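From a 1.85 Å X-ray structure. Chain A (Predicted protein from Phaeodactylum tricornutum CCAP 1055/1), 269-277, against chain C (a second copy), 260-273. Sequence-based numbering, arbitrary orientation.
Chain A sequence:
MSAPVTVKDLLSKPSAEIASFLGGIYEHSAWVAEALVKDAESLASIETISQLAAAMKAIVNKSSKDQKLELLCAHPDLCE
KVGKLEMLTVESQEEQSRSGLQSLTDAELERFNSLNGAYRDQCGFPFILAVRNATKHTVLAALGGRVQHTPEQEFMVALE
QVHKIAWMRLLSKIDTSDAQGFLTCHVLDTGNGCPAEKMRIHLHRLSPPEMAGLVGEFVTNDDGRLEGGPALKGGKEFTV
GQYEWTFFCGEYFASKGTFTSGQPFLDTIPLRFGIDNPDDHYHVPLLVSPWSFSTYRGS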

ATOM      1  N   ILE A 269       4.229  12.830 -10.142  1.00 12.00           N
ATOM      2  CA  ILE A 269       3.334  12.565  -9.014  1.00  8.84           C
ATOM      3  C   ILE A 269       3.364  13.683  -7.982  1.00 11.27           C
ATOM      4  O   ILE A 269       4.409  13.941  -7.368  1.00 10.88           O
ATOM      5  N   PRO A 270       2.223  14.362  -7.793  1.00 11.88           N
ATOM      6  CA  PRO A 270       2.109  15.322  -6.692  1.00 14.12           C
ATOM      7  C   PRO A 270       1.773  14.607  -5.382  1.00 16.96           C
ATOM      8  O   PRO A 270       1.010  13.638  -5.390  1.00 11.83           O
ATOM      9  N   LEU A 271       2.362  15.063  -4.284  1.00 12.18           N
ATOM     10  CA  LEU A 271       2.072  14.509  -2.964  1.00 12.50           C
ATOM     11  C   LEU A 271       1.829  15.658  -2.005  1.00  9.05           C
ATOM     12  O   LEU A 271       2.774  16.282  -1.519  1.00 10.65           O
ATOM     13  N   ARG A 272       0.554  15.933  -1.747  1.00  7.75           N
ATOM     14  CA  ARG A 272       0.132  17.056  -0.918  1.00  5.41           C
ATOM     15  C   ARG A 272      -0.028  16.610   0.538  1.00 13.60           C
ATOM     16  O   ARG A 272      -0.667  15.589   0.805  1.00  6.17           O
ATOM     17  N   PHE A 273       0.560  17.362   1.467  1.00  8.47           N
ATOM     18  CA  PHE A 273       0.537  16.988   2.882  1.00 11.35           C
ATOM     19  C   PHE A 273       0.712  18.173   3.838  1.00  7.56           C
ATOM     20  O   PHE A 273       1.233  19.231   3.467  1.00  9.62           O
ATOM     21  N   GLY A 274       0.281  17.980   5.080  1.00  7.66           N
ATOM     22  CA  GLY A 274       0.366  19.024   6.080  1.00  8.27           C
ATOM     23  C   GLY A 274       1.382  18.700   7.154  1.00 15.73           C
ATOM     24  O   GLY A 274       1.562  17.533   7.515  1.00  8.53           O
ATOM     25  N   ILE A 275       2.051  19.740   7.647  1.00  8.13           N
ATOM     26  CA  ILE A 275       2.941  19.637   8.801  1.00  7.58           C
ATOM     27  C   ILE A 275       2.312  20.372   9.986  1.00  7.00           C
ATOM     28  O   ILE A 275       1.986  21.550   9.892  1.00  9.68           O
ATOM     29  N   ASP A 276       2.136  19.672  11.099  1.00  6.75           N
ATOM     30  CA  ASP A 276       1.387  20.225  12.224  1.00  8.81           C
ATOM     31  C   ASP A 276       2.263  20.595  13.429  1.00  9.05           C
ATOM     32  O   ASP A 276       1.834  21.356  14.290  1.00 11.10           O
ATOM     33  N   ASN A 277       3.479  20.066  13.495  1.00  7.14           N
ATOM     34  CA  ASN A 277       4.318  20.256  14.683  1.00  8.93           C
ATOM     35  C   ASN A 277       5.787  20.485  14.318  1.00 10.76           C
ATOM     36  O   ASN A 277       6.468  19.571  13.865  1.00 11.37           O
TER
ATOM     37  N   THR C 260      -7.743  13.879  13.472  1.00 13.27           N
ATOM     38  CA  THR C 260      -6.731  14.373  12.543  1.00 13.39           C
ATOM     39  C   THR C 260      -5.995  15.542  13.191  1.00 16.92           C
ATOM     40  O   THR C 260      -6.501  16.163  14.131  1.00 21.59           O
ATOM     41  N   SER C 261      -4.803  15.840  12.689  1.00 13.30           N
ATOM     42  CA  SER C 261      -4.033  16.976  13.186  1.00 15.85           C
ATOM     43  C   SER C 261      -4.727  18.285  12.821  1.00 13.38           C
ATOM     44  O   SER C 261      -5.488  18.331  11.851  1.00 15.12           O
ATOM     45  N   GLY C 262      -4.468  19.336  13.598  1.00 15.27           N
ATOM     46  CA  GLY C 262      -5.034  20.651  13.330  1.00 14.66           C
ATOM     47  C   GLY C 262      -4.751  21.091  11.905  1.00 25.03           C
ATOM     48  O   GLY C 262      -5.649  21.531  11.185  1.00 22.35           O
ATOM     49  N   GLN C 263      -3.487  20.985  11.509  1.00 20.84           N
ATOM     50  CA  GLN C 263      -3.114  21.003  10.100  1.00 13.84           C
ATOM     51  C   GLN C 263      -3.034  19.549   9.671  1.00 13.41           C
ATOM     52  O   GLN C 263      -2.031  18.880   9.935  1.00 14.45           O
ATOM     53  N   PRO C 264      -4.098  19.039   9.039  1.00 10.28           N
ATOM     54  CA  PRO C 264      -4.169  17.591   8.817  1.00 10.39           C
ATOM     55  C   PRO C 264      -3.034  17.090   7.939  1.00 13.17           C
ATOM     56  O   PRO C 264      -2.597  17.812   7.039  1.00 11.34           O
ATOM     57  N   PHE C 265      -2.558  15.878   8.204  1.00 10.28           N
ATOM     58  CA  PHE C 265      -1.514  15.307   7.374  1.00 10.49           C
ATOM     59  C   PHE C 265      -2.044  15.180   5.960  1.00  9.89           C
ATOM     60  O   PHE C 265      -1.355  15.525   5.016  1.00  9.17           O
ATOM     61  N   LEU C 266      -3.281  14.709   5.828  1.00  4.82           N
ATOM     62  CA  LEU C 266      -3.937  14.622   4.525  1.00 13.29           C
ATOM     63  C   LEU C 266      -5.260  15.366   4.563  1.00 22.67           C
ATOM     64  O   LEU C 266      -6.100  15.129   5.438  1.00 22.01           O
ATOM     65  N   ASP C 267      -5.441  16.268   3.608  1.00 19.15           N
ATOM     66  CA  ASP C 267      -6.665  17.050   3.514  1.00 24.81           C
ATOM     67  C   ASP C 267      -7.277  16.838   2.133  1.00 21.75           C
ATOM     68  O   ASP C 267      -8.218  16.064   1.959  1.00 25.29           O
ATOM     69  N   THR C 268      -6.713  17.524   1.152  1.00 12.55           N
ATOM     70  CA  THR C 268      -7.104  17.338  -0.234  1.00 11.26           C
ATOM     71  C   THR C 268      -6.031  16.519  -0.944  1.00 14.11           C
ATOM     72  O   THR C 268      -4.849  16.840  -0.860  1.00 20.21           O
ATOM     73  N   ILE C 269      -6.433  15.448  -1.624  1.00 10.29           N
ATOM     74  CA  ILE C 269      -5.464  14.573  -2.272  1.00 12.14           C
ATOM     75  C   ILE C 269      -5.556  14.627  -3.796  1.00 14.38           C
ATOM     76  O   ILE C 269      -6.558  14.199  -4.381  1.00  9.58           O
ATOM     77  N   PRO C 270      -4.505  15.150  -4.446  1.00 10.51           N
ATOM     78  CA  PRO C 270      -4.445  15.110  -5.912  1.00 12.02           C
ATOM     79  C   PRO C 270      -3.937  13.763  -6.399  1.00 15.38           C
ATOM     80  O   PRO C 270      -3.030  13.190  -5.799  1.00 16.58           O
ATOM     81  N   LEU C 271      -4.512  13.258  -7.480  1.00 13.72           N
ATOM     82  CA  LEU C 271      -4.064  11.994  -8.040  1.00  6.46           C
ATOM     83  C   LEU C 271      -3.948  12.155  -9.545  1.00 12.01           C
ATOM     84  O   LEU C 271      -4.948  12.171 -10.254  1.00 10.29           O
ATOM     85  N   ARG C 272      -2.714  12.293 -10.018  1.00  9.19           N
ATOM     86  CA  ARG C 272      -2.454  12.606 -11.417  1.00 10.04           C
ATOM     87  C   ARG C 272      -2.098  11.343 -12.190  1.00 16.39           C
ATOM     88  O   ARG C 272      -1.201  10.593 -11.791  1.00 15.01           O
ATOM     89  N   PHE C 273      -2.805  11.101 -13.294  1.00  5.66           N
ATOM     90  CA  PHE C 273      -2.660   9.844 -14.017  1.00  9.39           C
ATOM     91  C   PHE C 273      -2.913  10.022 -15.509  1.00 12.62           C
ATOM     92  O   PHE C 273      -3.581  10.967 -15.924  1.00 10.54           O
TER

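Strands from two copies of one protein run antiparallel here, their axes 174° apart in direction and 6.5 Å apart at closest approach. That spacing is too wide for a continuous ladder of backbone hydrogen bonds, so side chains and water fill the gap. Alternation along the strand in chain A sets the pattern: Pro A270 and Arg A272 point their CA-to-CB bonds toward chain C, whereas Ile A269, Leu A271 and Ile A275 point away. In chain C, Ser C261, Gln C263, Pro C270 and Arg C272 point in, and Ile C269 and Leu C271 point away.

The apolar center is a pair of prolines. Pro A270 and Pro C270, both with C-gamma endo pucker, meet at 3.9 Å between their CG atoms; a compact, rigid ring from each side fills this gap, and because proline has no N-H, it gives up no backbone donor there. Each ring also packs against the arginine of the other copy, with CD of Pro A270 3.8 Å from CB of Arg C272 and CB of Arg A272 3.7 Å from CD of Pro C270. Both arginines adopt t, t, m for chi1 to chi3, which lays each guanidinium with one face over the opposing proline CG. Arginine suits this place because its aliphatic stem and flat guanidinium face can cover an apolar ring while NE and NH2 remain free to bond, as they do elsewhere in the structure. NH1 of Arg A272 also lies 3.2 Å from CG2 of Thr C268, whose chi1 is m.

A second apolar contact joins Phe A273 and Phe C265. The Phe A273 side chain (chi1 p) starts sideways and leads away; its closest atom to CE1 of Phe C265 is CB, at 4.0 Å. Phe C265 (chi1 t) starts away, but its ring comes nearer to chain A, where Gly A274 O lies at its edge. Nearby, CD2 of Leu C266 (m, t) reaches within 3.7 Å of Arg A272 O.

Gly A274 marks the tightest approach of the backbones. Gly A274 N donates to Phe C265 O at 3.0 Å. Gly A274 CA makes a CA-H...O contact with Pro C264 O at 3.3 Å. A CB here would clash with Pro C264 O and with CG of Gln C263, so the absence of a side chain permits this closeness.

Farther on, Asp A276 (chi1 t) turns toward chain C, and its OD1 accepts a nearly linear hydrogen bond from Gln C263 N at 3.0 Å. A short carboxylate suits this place because it can accept directly from a loop amide while its other oxygen takes a water. Ser C261 (chi1 m), a small side chain beside the carboxylate, brings CB within 3.7 Å of CG of Asp A276. Gln C263 (t, p) has its CG 3.6 Å from Ile A275 O.

Four waters complete the seam. Water 1 donates to the carbonyls of Pro A270 and Pro C270, and water 3 to those of Gly A274 and Gln C263. Water 2 donates to Arg A272 O and Thr C268 O while accepting from Asp C267 N; water 4 links Gly C262 N to Asp A276 OD2.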

ATOM      1  CB  ILE A 269       3.688  11.243  -8.301  1.00 10.84           C
ATOM      2  CG1 ILE A 269       3.580  10.060  -9.263  1.00 17.51           C
ATOM      3  CG2 ILE A 269       2.798  11.033  -7.061  1.00 13.86           C
ATOM      4  CD1 ILE A 269       3.894   8.722  -8.609  1.00 19.28           C
ATOM      5  CB  PRO A 270       0.960  16.225  -7.141  1.00 20.37           C
ATOM      6  CG  PRO A 270       0.075  15.304  -7.914  1.00 14.77           C
ATOM      7  CD  PRO A 270       1.006  14.340  -8.630  1.00  9.08           C
ATOM      8  CB  LEU A 271       3.222  13.624  -2.466  1.00 16.48           C
ATOM      9  CG  LEU A 271       2.862  12.372  -1.657  1.00 16.80           C
ATOM     10  CD1 LEU A 271       2.021  11.441  -2.505  1.00 33.67           C
ATOM     11  CD2 LEU A 271       4.115  11.645  -1.157  1.00 10.02           C
ATOM     12  CB  ARG A 272      -1.181  17.631  -1.461  1.00 14.71           C
ATOM     13  CG  ARG A 272      -1.653  18.924  -0.824  1.00 12.11           C
ATOM     14  CD  ARG A 272      -2.855  19.468  -1.596  1.00 16.78           C
ATOM     15  NE  ARG A 272      -2.548  19.632  -3.015  1.00 20.15           N
ATOM     16  CZ  ARG A 272      -3.456  19.843  -3.964  1.00 23.11           C
ATOM     17  NH1 ARG A 272      -4.738  19.919  -3.652  1.00 20.58           N
ATOM     18  NH2 ARG A 272      -3.082  19.977  -5.231  1.00 21.06           N
ATOM     19  CB  PHE A 273       1.616  15.937   3.167  1.00  8.87           C
ATOM     20  CG  PHE A 273       3.022  16.470   3.082  1.00  7.94           C
ATOM     21  CD1 PHE A 273       3.653  16.604   1.858  1.00  6.06           C
ATOM     22  CD2 PHE A 273       3.707  16.835   4.228  1.00  7.84           C
ATOM     23  CE1 PHE A 273       4.949  17.088   1.774  1.00 12.21           C
ATOM     24  CE2 PHE A 273       5.002  17.323   4.153  1.00 14.53           C
ATOM     25  CZ  PHE A 273       5.624  17.448   2.927  1.00 10.97           C
ATOM     26  CB  ILE A 275       4.333  20.210   8.503  1.00 10.51           C
ATOM     27  CG1 ILE A 275       5.058  19.310   7.489  1.00 11.72           C
ATOM     28  CG2 ILE A 275       5.158  20.336   9.800  1.00  6.68           C
ATOM     29  CD1 ILE A 275       6.283  19.947   6.881  1.00 19.12           C
ATOM     30  CB  ASP A 276       0.312  19.232  12.662  1.00  8.02           C
ATOM     31  CG  ASP A 276      -0.591  19.788  13.753  1.00 20.67           C
ATOM     32  OD1 ASP A 276      -1.303  20.783  13.493  1.00 18.54           O
ATOM     33  OD2 ASP A 276      -0.581  19.237  14.876  1.00 20.51           O
ATOM     34  CB  ASN A 277       4.178  19.046  15.625  1.00 12.13           C
ATOM     35  CG  ASN A 277       4.944  19.218  16.940  1.00 11.65           C
ATOM     36  OD1 ASN A 277       5.815  20.072  17.061  1.00 16.35           O
ATOM     37  ND2 ASN A 277       4.609  18.396  17.930  1.00 10.96           N
TER
ATOM     38  CB  THR C 260      -7.332  14.840  11.191  1.00 21.41           C
ATOM     39  OG1 THR C 260      -8.272  15.897  11.421  1.00 25.08           O
ATOM     40  CG2 THR C 260      -8.024  13.690  10.448  1.00 23.92           C
ATOM     41  CB  SER C 261      -2.616  16.946  12.616  1.00 19.60           C
ATOM     42  OG  SER C 261      -1.883  15.861  13.158  1.00 20.48           O
ATOM     43  CB  GLN C 263      -1.779  21.713   9.876  1.00 15.55           C
ATOM     44  CG  GLN C 263      -1.293  21.675   8.435  1.00 15.38           C
ATOM     45  CD  GLN C 263      -1.954  22.731   7.560  1.00 20.98           C
ATOM     46  OE1 GLN C 263      -2.014  23.905   7.920  1.00 24.14           O
ATOM     47  NE2 GLN C 263      -2.451  22.314   6.409  1.00 18.46           N
ATOM     48  CB  PRO C 264      -5.524  17.401   8.127  1.00 17.37           C
ATOM     49  CG  PRO C 264      -5.861  18.734   7.560  1.00 25.69           C
ATOM     50  CD  PRO C 264      -5.273  19.742   8.500  1.00 18.48           C
ATOM     51  CB  PHE C 265      -1.049  13.949   7.898  1.00 10.63           C
ATOM     52  CG  PHE C 265      -0.023  13.294   7.024  1.00 12.74           C
ATOM     53  CD1 PHE C 265       1.233  13.858   6.869  1.00 13.41           C
ATOM     54  CD2 PHE C 265      -0.317  12.124   6.345  1.00  9.82           C
ATOM     55  CE1 PHE C 265       2.179  13.265   6.047  1.00 17.77           C
ATOM     56  CE2 PHE C 265       0.625  11.524   5.528  1.00 10.13           C
ATOM     57  CZ  PHE C 265       1.871  12.098   5.374  1.00 11.39           C
ATOM     58  CB  LEU C 266      -4.171  13.168   4.115  1.00 12.90           C
ATOM     59  CG  LEU C 266      -2.958  12.263   3.885  1.00 15.17           C
ATOM     60  CD1 LEU C 266      -3.444  10.836   3.639  1.00 12.01           C
ATOM     61  CD2 LEU C 266      -2.068  12.752   2.731  1.00 10.05           C
ATOM     62  CB  ASP C 267      -6.367  18.531   3.761  1.00 17.71           C
ATOM     63  CG  ASP C 267      -7.611  19.394   3.731  1.00 50.49           C
ATOM     64  OD1 ASP C 267      -8.706  18.878   4.041  1.00 51.41           O
ATOM     65  OD2 ASP C 267      -7.489  20.594   3.407  1.00 55.08           O
ATOM     66  CB  THR C 268      -7.309  18.691  -0.928  1.00 19.85           C
ATOM     67  OG1 THR C 268      -8.530  19.284  -0.463  1.00 26.48           O
ATOM     68  CG2 THR C 268      -7.385  18.508  -2.414  1.00 36.10           C
ATOM     69  CB  ILE C 269      -5.641  13.105  -1.813  1.00 10.47           C
ATOM     70  CG1 ILE C 269      -5.461  12.988  -0.293  1.00 14.23           C
ATOM     71  CG2 ILE C 269      -4.673  12.191  -2.547  1.00 14.58           C
ATOM     72  CD1 ILE C 269      -5.629  11.570   0.235  1.00 11.14           C
ATOM     73  CB  PRO C 270      -3.455  16.225  -6.249  1.00 20.20           C
ATOM     74  CG  PRO C 270      -2.501  16.217  -5.090  1.00 15.43           C
ATOM     75  CD  PRO C 270      -3.345  15.853  -3.867  1.00  9.22           C
ATOM     76  CB  LEU C 271      -5.021  10.862  -7.653  1.00 11.73           C
ATOM     77  CG  LEU C 271      -4.809   9.442  -8.191  1.00 18.68           C
ATOM     78  CD1 LEU C 271      -3.345   9.108  -8.346  1.00 35.35           C
ATOM     79  CD2 LEU C 271      -5.502   8.433  -7.275  1.00 10.48           C
ATOM     80  CB  ARG C 272      -1.337  13.645 -11.512  1.00 10.80           C
ATOM     81  CG  ARG C 272      -1.113  14.233 -12.894  1.00 13.52           C
ATOM     82  CD  ARG C 272      -0.005  15.273 -12.853  1.00 22.93           C
ATOM     83  NE  ARG C 272      -0.325  16.360 -11.932  1.00 18.38           N
ATOM     84  CZ  ARG C 272       0.562  17.236 -11.473  1.00 27.89           C
ATOM     85  NH1 ARG C 272       1.833  17.158 -11.843  1.00 30.60           N
ATOM     86  NH2 ARG C 272       0.181  18.189 -10.637  1.00 27.13           N
ATOM     87  CB  PHE C 273      -3.608   8.782 -13.447  1.00 10.56           C
ATOM     88  CG  PHE C 273      -5.069   9.063 -13.701  1.00 13.91           C
ATOM     89  CD1 PHE C 273      -5.784   9.902 -12.865  1.00 12.96           C
ATOM     90  CD2 PHE C 273      -5.726   8.477 -14.771  1.00 11.47           C
ATOM     91  CE1 PHE C 273      -7.124  10.161 -13.096  1.00 14.28           C
ATOM     92  CE2 PHE C 273      -7.072   8.726 -15.004  1.00 14.48           C
ATOM     93  CZ  PHE C 273      -7.769   9.572 -14.171  1.00 13.79           C
TER
HETATM   94  O   HOH W   1      -0.876  12.523  -4.138  1.00 33.43           O
HETATM   95  O   HOH W   2      -3.438  16.438   1.423  1.00 16.21           O
HETATM   96  O   HOH W   3       0.114  16.977   9.893  1.00 13.13           O
HETATM   97  O   HOH W   4      -3.041  19.188  16.132  1.00 16.77           O